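Local coordinates for protein cytochrome c XoxG (Methylobacterium extorquens, PDB 6ONQ) that carries a covalently bound heme c and probably transfers electrons in methanol oxidation that depends on a lanthanide-containing methanol dehydrogenase, at residues A[42-46]-A[47-51]; A[56-60]-A[61-65]. All coordinates share one frame; numbering follows the deposited sequence.

Interaction 1 of 2, residues A[42-46]-A[47-51]; sequences KEIDE and PVLKA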
ATOM      1  N   LYS A  42       7.318  -6.909  15.726  1.00 72.06           N
ATOM      2  CA  LYS A  42       6.700  -6.664  17.020  1.00 77.84           C
ATOM      3  C   LYS A  42       5.368  -5.924  16.944  1.00 71.62           C
ATOM      4  O   LYS A  42       4.671  -5.838  17.962  1.00 68.66           O
ATOM      5  CB  LYS A  42       7.668  -5.880  17.924  1.00 84.72           C
ATOM      6  CG  LYS A  42       8.803  -6.726  18.515  1.00 90.07           C
ATOM      7  CD  LYS A  42       8.339  -7.592  19.698  1.00 99.74           C
ATOM      8  CE  LYS A  42       7.373  -6.851  20.634  1.00 89.44           C
ATOM      9  NZ  LYS A  42       6.422  -7.763  21.350  1.00 63.69           N
ATOM     10  N   GLU A  43       4.984  -5.400  15.779  1.00 65.27           N
ATOM     11  CA  GLU A  43       3.767  -4.602  15.667  1.00 62.46           C
ATOM     12  C   GLU A  43       2.762  -5.212  14.690  1.00 46.38           C
ATOM     13  O   GLU A  43       1.992  -4.491  14.057  1.00 48.16           O
ATOM     14  CB  GLU A  43       4.099  -3.161  15.274  1.00 72.49           C
ATOM     15  CG  GLU A  43       3.554  -2.116  16.254  1.00 76.81           C
ATOM     16  CD  GLU A  43       4.139  -0.727  16.037  1.00 98.84           C
ATOM     17  OE1 GLU A  43       5.374  -0.576  16.160  1.00 82.62           O
ATOM     18  OE2 GLU A  43       3.362   0.216  15.755  1.00100.69           O
ATOM     19  N   ILE A  44       2.739  -6.543  14.579  1.00 44.51           N
ATOM     20  CA  ILE A  44       1.777  -7.212  13.709  1.00 39.59           C
ATOM     21  C   ILE A  44       0.367  -7.091  14.279  1.00 50.50           C
ATOM     22  O   ILE A  44       0.154  -7.182  15.499  1.00 46.11           O
ATOM     23  CB  ILE A  44       2.170  -8.685  13.509  1.00 46.00           C
ATOM     24  CG1 ILE A  44       3.473  -8.770  12.716  1.00 53.65           C
ATOM     25  CG2 ILE A  44       1.051  -9.466  12.806  1.00 35.37           C
ATOM     26  CD1 ILE A  44       3.786 -10.150  12.195  1.00 54.73           C
ATOM     27  N   ASP A  45      -0.605  -6.875  13.386  1.00 42.08           N
ATOM     28  CA  ASP A  45      -2.033  -6.820  13.701  1.00 34.74           C
ATOM     29  C   ASP A  45      -2.666  -8.029  13.017  1.00 30.52           C
ATOM     30  O   ASP A  45      -2.965  -7.991  11.821  1.00 33.12           O
ATOM     31  CB  ASP A  45      -2.636  -5.493  13.229  1.00 39.87           C
ATOM     32  CG  ASP A  45      -4.127  -5.338  13.571  1.00 56.23           C
ATOM     33  OD1 ASP A  45      -4.885  -6.329  13.484  1.00 56.34           O
ATOM     34  OD2 ASP A  45      -4.547  -4.200  13.903  1.00 56.12           O
ATOM     35  N   GLU A  46      -2.866  -9.104  13.776  1.00 31.03           N
ATOM     36  CA  GLU A  46      -3.262 -10.363  13.155  1.00 37.77           C
ATOM     37  C   GLU A  46      -4.579 -10.275  12.397  1.00 36.00           C
ATOM     38  O   GLU A  46      -4.643 -10.794  11.267  1.00 29.89           O
ATOM     39  CB  GLU A  46      -3.301 -11.475  14.212  1.00 42.09           C
ATOM     40  CG  GLU A  46      -1.925 -12.011  14.583  1.00 56.45           C
ATOM     41  CD  GLU A  46      -1.258 -12.772  13.444  1.00 74.06           C
ATOM     42  OE1 GLU A  46      -1.975 -13.205  12.507  1.00 64.82           O
ATOM     43  OE2 GLU A  46      -0.016 -12.930  13.490  1.00 63.51           O
ATOM     44  N   PRO A  47      -5.644  -9.663  12.927  1.00 38.76           N
ATOM     45  CA  PRO A  47      -6.889  -9.585  12.140  1.00 28.69           C
ATOM     46  C   PRO A  47      -6.731  -8.841  10.823  1.00 29.46           C
ATOM     47  O   PRO A  47      -7.266  -9.279   9.795  1.00 21.49           O
ATOM     48  CB  PRO A  47      -7.849  -8.863  13.092  1.00 24.71           C
ATOM     49  CG  PRO A  47      -7.302  -9.137  14.457  1.00 27.55           C
ATOM     50  CD  PRO A  47      -5.832  -9.179  14.308  1.00 27.81           C
ATOM     51  N   VAL A  48      -6.009  -7.719  10.827  1.00 26.87           N
ATOM     52  CA  VAL A  48      -5.763  -6.995   9.586  1.00 24.73           C
ATOM     53  C   VAL A  48      -4.875  -7.810   8.654  1.00 24.00           C
ATOM     54  O   VAL A  48      -5.126  -7.883   7.446  1.00 33.08           O
ATOM     55  CB  VAL A  48      -5.157  -5.615   9.882  1.00 24.35           C
ATOM     56  CG1 VAL A  48      -4.688  -4.972   8.599  1.00 26.15           C
ATOM     57  CG2 VAL A  48      -6.180  -4.736  10.564  1.00 26.06           C
ATOM     58  N   LEU A  49      -3.829  -8.439   9.195  1.00 19.72           N
ATOM     59  CA  LEU A  49      -2.979  -9.303   8.377  1.00 20.07           C
ATOM     60  C   LEU A  49      -3.759 -10.480   7.799  1.00 24.09           C
ATOM     61  O   LEU A  49      -3.592 -10.823   6.623  1.00 39.44           O
ATOM     62  CB  LEU A  49      -1.792  -9.799   9.203  1.00 27.76           C
ATOM     63  CG  LEU A  49      -0.965 -10.980   8.690  1.00 23.36           C
ATOM     64  CD1 LEU A  49      -0.374 -10.683   7.326  1.00 23.83           C
ATOM     65  CD2 LEU A  49       0.129 -11.328   9.684  1.00 18.13           C
ATOM     66  N   LYS A  50      -4.607 -11.120   8.605  1.00 27.68           N
ATOM     67  CA  LYS A  50      -5.358 -12.269   8.107  1.00 26.97           C
ATOM     68  C   LYS A  50      -6.293 -11.871   6.971  1.00 26.87           C
ATOM     69  O   LYS A  50      -6.455 -12.620   6.000  1.00 33.46           O
ATOM     70  CB  LYS A  50      -6.143 -12.922   9.244  1.00 38.54           C
ATOM     71  CG  LYS A  50      -6.770 -14.272   8.893  1.00 38.77           C
ATOM     72  CD  LYS A  50      -8.185 -14.386   9.466  1.00 60.72           C
ATOM     73  CE  LYS A  50      -8.488 -15.793   9.984  1.00 58.38           C
ATOM     74  NZ  LYS A  50      -9.535 -15.779  11.060  1.00 61.78           N
ATOM     75  N   ALA A  51      -6.918 -10.694   7.069  1.00 32.36           N
ATOM     76  CA  ALA A  51      -7.798 -10.249   5.992  1.00 25.85           C
ATOM     77  C   ALA A  51      -7.032  -9.853   4.745  1.00 23.19           C
ATOM     78  O   ALA A  51      -7.653  -9.707   3.689  1.00 23.16           O
ATOM     79  CB  ALA A  51      -8.661  -9.073   6.440  1.00 10.00           C
TER

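Interaction 2 of 2, residues A[56-60]-A[61-65]; sequences KEEDG and KYFDK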
ATOM      1  N   LYS A  56      -5.037 -14.970  -4.588  1.00 42.51           N
ATOM      2  CA  LYS A  56      -4.967 -15.066  -6.034  1.00 49.32           C
ATOM      3  C   LYS A  56      -3.744 -14.284  -6.490  1.00 57.63           C
ATOM      4  O   LYS A  56      -3.305 -13.354  -5.807  1.00 42.11           O
ATOM      5  CB  LYS A  56      -6.264 -14.524  -6.656  1.00 36.31           C
ATOM      6  CG  LYS A  56      -6.287 -14.399  -8.161  1.00 45.43           C
ATOM      7  CD  LYS A  56      -7.528 -15.067  -8.711  1.00 67.69           C
ATOM      8  CE  LYS A  56      -7.644 -16.493  -8.174  1.00 75.96           C
ATOM      9  NZ  LYS A  56      -8.876 -17.200  -8.632  1.00 47.94           N
ATOM     10  N   GLU A  57      -3.172 -14.683  -7.626  1.00 62.49           N
ATOM     11  CA  GLU A  57      -2.141 -13.872  -8.258  1.00 39.34           C
ATOM     12  C   GLU A  57      -2.379 -13.816  -9.753  1.00 47.99           C
ATOM     13  O   GLU A  57      -2.530 -14.853 -10.406  1.00 69.98           O
ATOM     14  CB  GLU A  57      -0.728 -14.390  -7.989  1.00 39.06           C
ATOM     15  CG  GLU A  57       0.318 -13.390  -8.479  1.00 65.33           C
ATOM     16  CD  GLU A  57       1.709 -13.971  -8.643  1.00 69.05           C
ATOM     17  OE1 GLU A  57       2.338 -14.332  -7.625  1.00 59.77           O
ATOM     18  OE2 GLU A  57       2.172 -14.055  -9.801  1.00 56.00           O
ATOM     19  N   GLU A  58      -2.400 -12.597 -10.282  1.00 65.33           N
ATOM     20  CA  GLU A  58      -2.543 -12.311 -11.706  1.00 58.76           C
ATOM     21  C   GLU A  58      -1.314 -11.510 -12.116  1.00 72.83           C
ATOM     22  O   GLU A  58      -1.339 -10.276 -12.121  1.00 69.93           O
ATOM     23  CB  GLU A  58      -3.823 -11.551 -11.965  1.00 57.44           C
ATOM     24  CG  GLU A  58      -4.609 -11.994 -13.179  1.00 88.21           C
ATOM     25  CD  GLU A  58      -6.015 -11.418 -13.180  1.00102.21           C
ATOM     26  OE1 GLU A  58      -6.493 -10.987 -14.252  1.00 94.50           O
ATOM     27  OE2 GLU A  58      -6.642 -11.392 -12.098  1.00105.15           O
ATOM     28  N   ASP A  59      -0.223 -12.221 -12.411  1.00 70.78           N
ATOM     29  CA  ASP A  59       0.985 -11.610 -12.957  1.00 66.43           C
ATOM     30  C   ASP A  59       1.571 -10.541 -12.036  1.00 63.25           C
ATOM     31  O   ASP A  59       1.398  -9.343 -12.282  1.00 61.37           O
ATOM     32  CB  ASP A  59       0.684 -11.009 -14.332  1.00 67.00           C
ATOM     33  CG  ASP A  59       1.877 -11.057 -15.265  1.00 93.02           C
ATOM     34  OD1 ASP A  59       2.129 -10.051 -15.969  1.00 96.30           O
ATOM     35  OD2 ASP A  59       2.560 -12.104 -15.299  1.00 91.86           O
ATOM     36  N   GLY A  60       2.268 -10.956 -10.979  1.00 44.20           N
ATOM     37  CA  GLY A  60       2.867 -10.023 -10.045  1.00 47.80           C
ATOM     38  C   GLY A  60       1.899  -9.241  -9.179  1.00 58.05           C
ATOM     39  O   GLY A  60       2.344  -8.586  -8.223  1.00 38.20           O
ATOM     40  N   LYS A  61       0.600  -9.274  -9.481  1.00 59.47           N
ATOM     41  CA  LYS A  61      -0.429  -8.607  -8.694  1.00 40.15           C
ATOM     42  C   LYS A  61      -1.104  -9.627  -7.785  1.00 45.60           C
ATOM     43  O   LYS A  61      -1.575 -10.668  -8.257  1.00 50.22           O
ATOM     44  CB  LYS A  61      -1.479  -7.965  -9.599  1.00 41.63           C
ATOM     45  CG  LYS A  61      -1.127  -6.608 -10.155  1.00 52.76           C
ATOM     46  CD  LYS A  61      -1.450  -6.551 -11.648  1.00 76.85           C
ATOM     47  CE  LYS A  61      -0.565  -5.561 -12.395  1.00 79.98           C
ATOM     48  NZ  LYS A  61       0.844  -6.020 -12.510  1.00 79.44           N
ATOM     49  N   TYR A  62      -1.172  -9.321  -6.498  1.00 37.20           N
ATOM     50  CA  TYR A  62      -1.844 -10.186  -5.546  1.00 30.80           C
ATOM     51  C   TYR A  62      -3.186  -9.595  -5.129  1.00 25.57           C
ATOM     52  O   TYR A  62      -3.366  -8.375  -5.096  1.00 27.88           O
ATOM     53  CB  TYR A  62      -0.962 -10.419  -4.325  1.00 21.16           C
ATOM     54  CG  TYR A  62       0.370 -11.012  -4.684  1.00 35.07           C
ATOM     55  CD1 TYR A  62       1.422 -10.203  -5.087  1.00 44.08           C
ATOM     56  CD2 TYR A  62       0.573 -12.383  -4.648  1.00 34.79           C
ATOM     57  CE1 TYR A  62       2.648 -10.737  -5.428  1.00 31.72           C
ATOM     58  CE2 TYR A  62       1.795 -12.928  -4.990  1.00 49.65           C
ATOM     59  CZ  TYR A  62       2.830 -12.096  -5.385  1.00 41.24           C
ATOM     60  OH  TYR A  62       4.057 -12.613  -5.727  1.00 45.76           O
ATOM     61  N   PHE A  63      -4.132 -10.483  -4.823  1.00 35.91           N
ATOM     62  CA  PHE A  63      -5.472 -10.109  -4.388  1.00 33.53           C
ATOM     63  C   PHE A  63      -5.872 -10.931  -3.170  1.00 32.50           C
ATOM     64  O   PHE A  63      -5.365 -12.036  -2.952  1.00 44.59           O
ATOM     65  CB  PHE A  63      -6.490 -10.306  -5.513  1.00 23.39           C
ATOM     66  CG  PHE A  63      -6.175  -9.528  -6.754  1.00 22.61           C
ATOM     67  CD1 PHE A  63      -5.390 -10.079  -7.749  1.00 29.10           C
ATOM     68  CD2 PHE A  63      -6.663  -8.241  -6.923  1.00 27.61           C
ATOM     69  CE1 PHE A  63      -5.098  -9.364  -8.896  1.00 34.00           C
ATOM     70  CE2 PHE A  63      -6.377  -7.519  -8.070  1.00 26.00           C
ATOM     71  CZ  PHE A  63      -5.592  -8.083  -9.058  1.00 27.00           C
ATOM     72  N   ASP A  64      -6.784 -10.382  -2.368  1.00 28.14           N
ATOM     73  CA  ASP A  64      -7.304 -11.097  -1.210  1.00 31.88           C
ATOM     74  C   ASP A  64      -8.607 -11.808  -1.582  1.00 23.99           C
ATOM     75  O   ASP A  64      -9.091 -11.707  -2.714  1.00 24.41           O
ATOM     76  CB  ASP A  64      -7.486 -10.145  -0.021  1.00 27.78           C
ATOM     77  CG  ASP A  64      -8.488  -9.012  -0.295  1.00 41.40           C
ATOM     78  OD1 ASP A  64      -9.307  -9.112  -1.237  1.00 36.95           O
ATOM     79  OD2 ASP A  64      -8.460  -8.004   0.452  1.00 50.17           O
ATOM     80  N   LYS A  65      -9.199 -12.530  -0.623  1.00 31.51           N
ATOM     81  CA  LYS A  65     -10.431 -13.255  -0.933  1.00 34.38           C
ATOM     82  C   LYS A  65     -11.573 -12.327  -1.337  1.00 28.81           C
ATOM     83  O   LYS A  65     -12.483 -12.774  -2.041  1.00 28.76           O
ATOM     84  CB  LYS A  65     -10.868 -14.143   0.239  1.00 25.95           C
ATOM     85  CG  LYS A  65     -11.323 -13.404   1.489  1.00 42.97           C
ATOM     86  CD  LYS A  65     -11.495 -14.366   2.662  1.00 31.60           C
ATOM     87  CE  LYS A  65     -11.189 -13.696   3.999  1.00 36.47           C
ATOM     88  NZ  LYS A  65     -11.756 -12.319   4.094  1.00 58.41           N
TER

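Interaction 1 of 2, residues A[42-46]-A[47-51]
Asp45 reaches forward with its carboxylate to the backbone N-H of Val48, and the pair forms a clear example of a helix N-cap. The loop residue Asp45 stands immediately before helix 46-51, and its OD1 accepts from Val48 N at 3.2 Å. The bond is almost straight, with 172° at the hydrogen, yet the N-H meets OD1 from above the carboxylate plane, 50° out of it. What brings the acid over the first turn is its first torsion (chi1 -178°), which sets CG opposite the backbone N and beside the carbonyl carbon. The carboxylate also rests on a methyl, Val48 CG2 lying 3.7 Å from Asp45 CG. Behind this cap the regular helix bonds begin at once: Leu49 N donates to Asp45 O at 2.8 Å and Lys50 N to Glu46 O. Pro47 suits the first turn, because it has no N-H that would need an acceptor there. The acid probably also gains from the positive end of the helix dipole, and its OD2 is engaged by Lys117, on the same helix 112-118 that carries the heme-binding residues Ser115 and Arg118. With an alanine here the carboxylate is gone, which would probably leave Val48 N without its cap and Lys117 without its acidic mate. Val48 and Leu49 both touch Ala168, so this side of the turn packs against the loop at Ala168. The other side is looser. Glu46 is exposed, its chain bent beyond CB and running alongside Leu49 in the same direction, while Lys50 leads its amine away from the loop. Beside Glu46 the loop and helix also meet through a single apolar contact, Leu49 CD2 to Ile44 CG2 at 3.8 Å.

Interaction 2 of 2, residues A[56-60]-A[61-65]
Glu57 and Tyr62 lie side by side as a non-hydrogen-bonded antiparallel pair, and the methylene CG of the glutamate sits over one face of the ring, 4.1 Å from its centroid, as a CH-pi contact. With CG anti to the backbone N (chi1 -171°) and the chain extended beyond it, Glu57 runs alongside the tyrosine, pointing the same way, its carboxylate steeply inclined to the ring. On the other face of the ribbon, Glu58 CB meets the edge of the Phe63 ring diagonally at CE1, 4.0 Å away. Backbone bonds set the register of the two strands: Phe63 N donates to Lys56 O at 3.1 Å, and Glu58 N to Lys61 O at 2.9 Å, in the carbonyl plane. The chain reverses at Asp59 and Gly60, both with positive phi, and a weak bond from Gly60 N to Glu57 OE2 ties the turn to the first strand. Farther out, Tyr62 OH is hydrogen-bonded to Glu180, and Asp59 OD1 to Ser185, while Lys61 packs on Ser185 and Ala186 of helix 184-193. Tyr62 also pairs through its backbone with Thr70. The arrangement is that of a tight beta hairpin opening a four-stranded antiparallel meander.

From the N terminus, interaction 1 comes first, joining the loop before helix 46-51 to the helix itself; interaction 2 follows shortly, closing the turn between strands 56-58 and 61-63. The two stand in series, neither nested nor crossed, with centres about 19 Å apart. They still touch, Ala51 O packing on Asp64 CB. The same stretch of chain also borders both: Asp64 forms a salt bridge with Arg164 of helix 156-167, and Ala168, just beyond that helix, lies against the capped turn. Interaction 1 thus reaches toward helix 112-118 on the heme side, and interaction 2 toward the C-terminal helix 184-193.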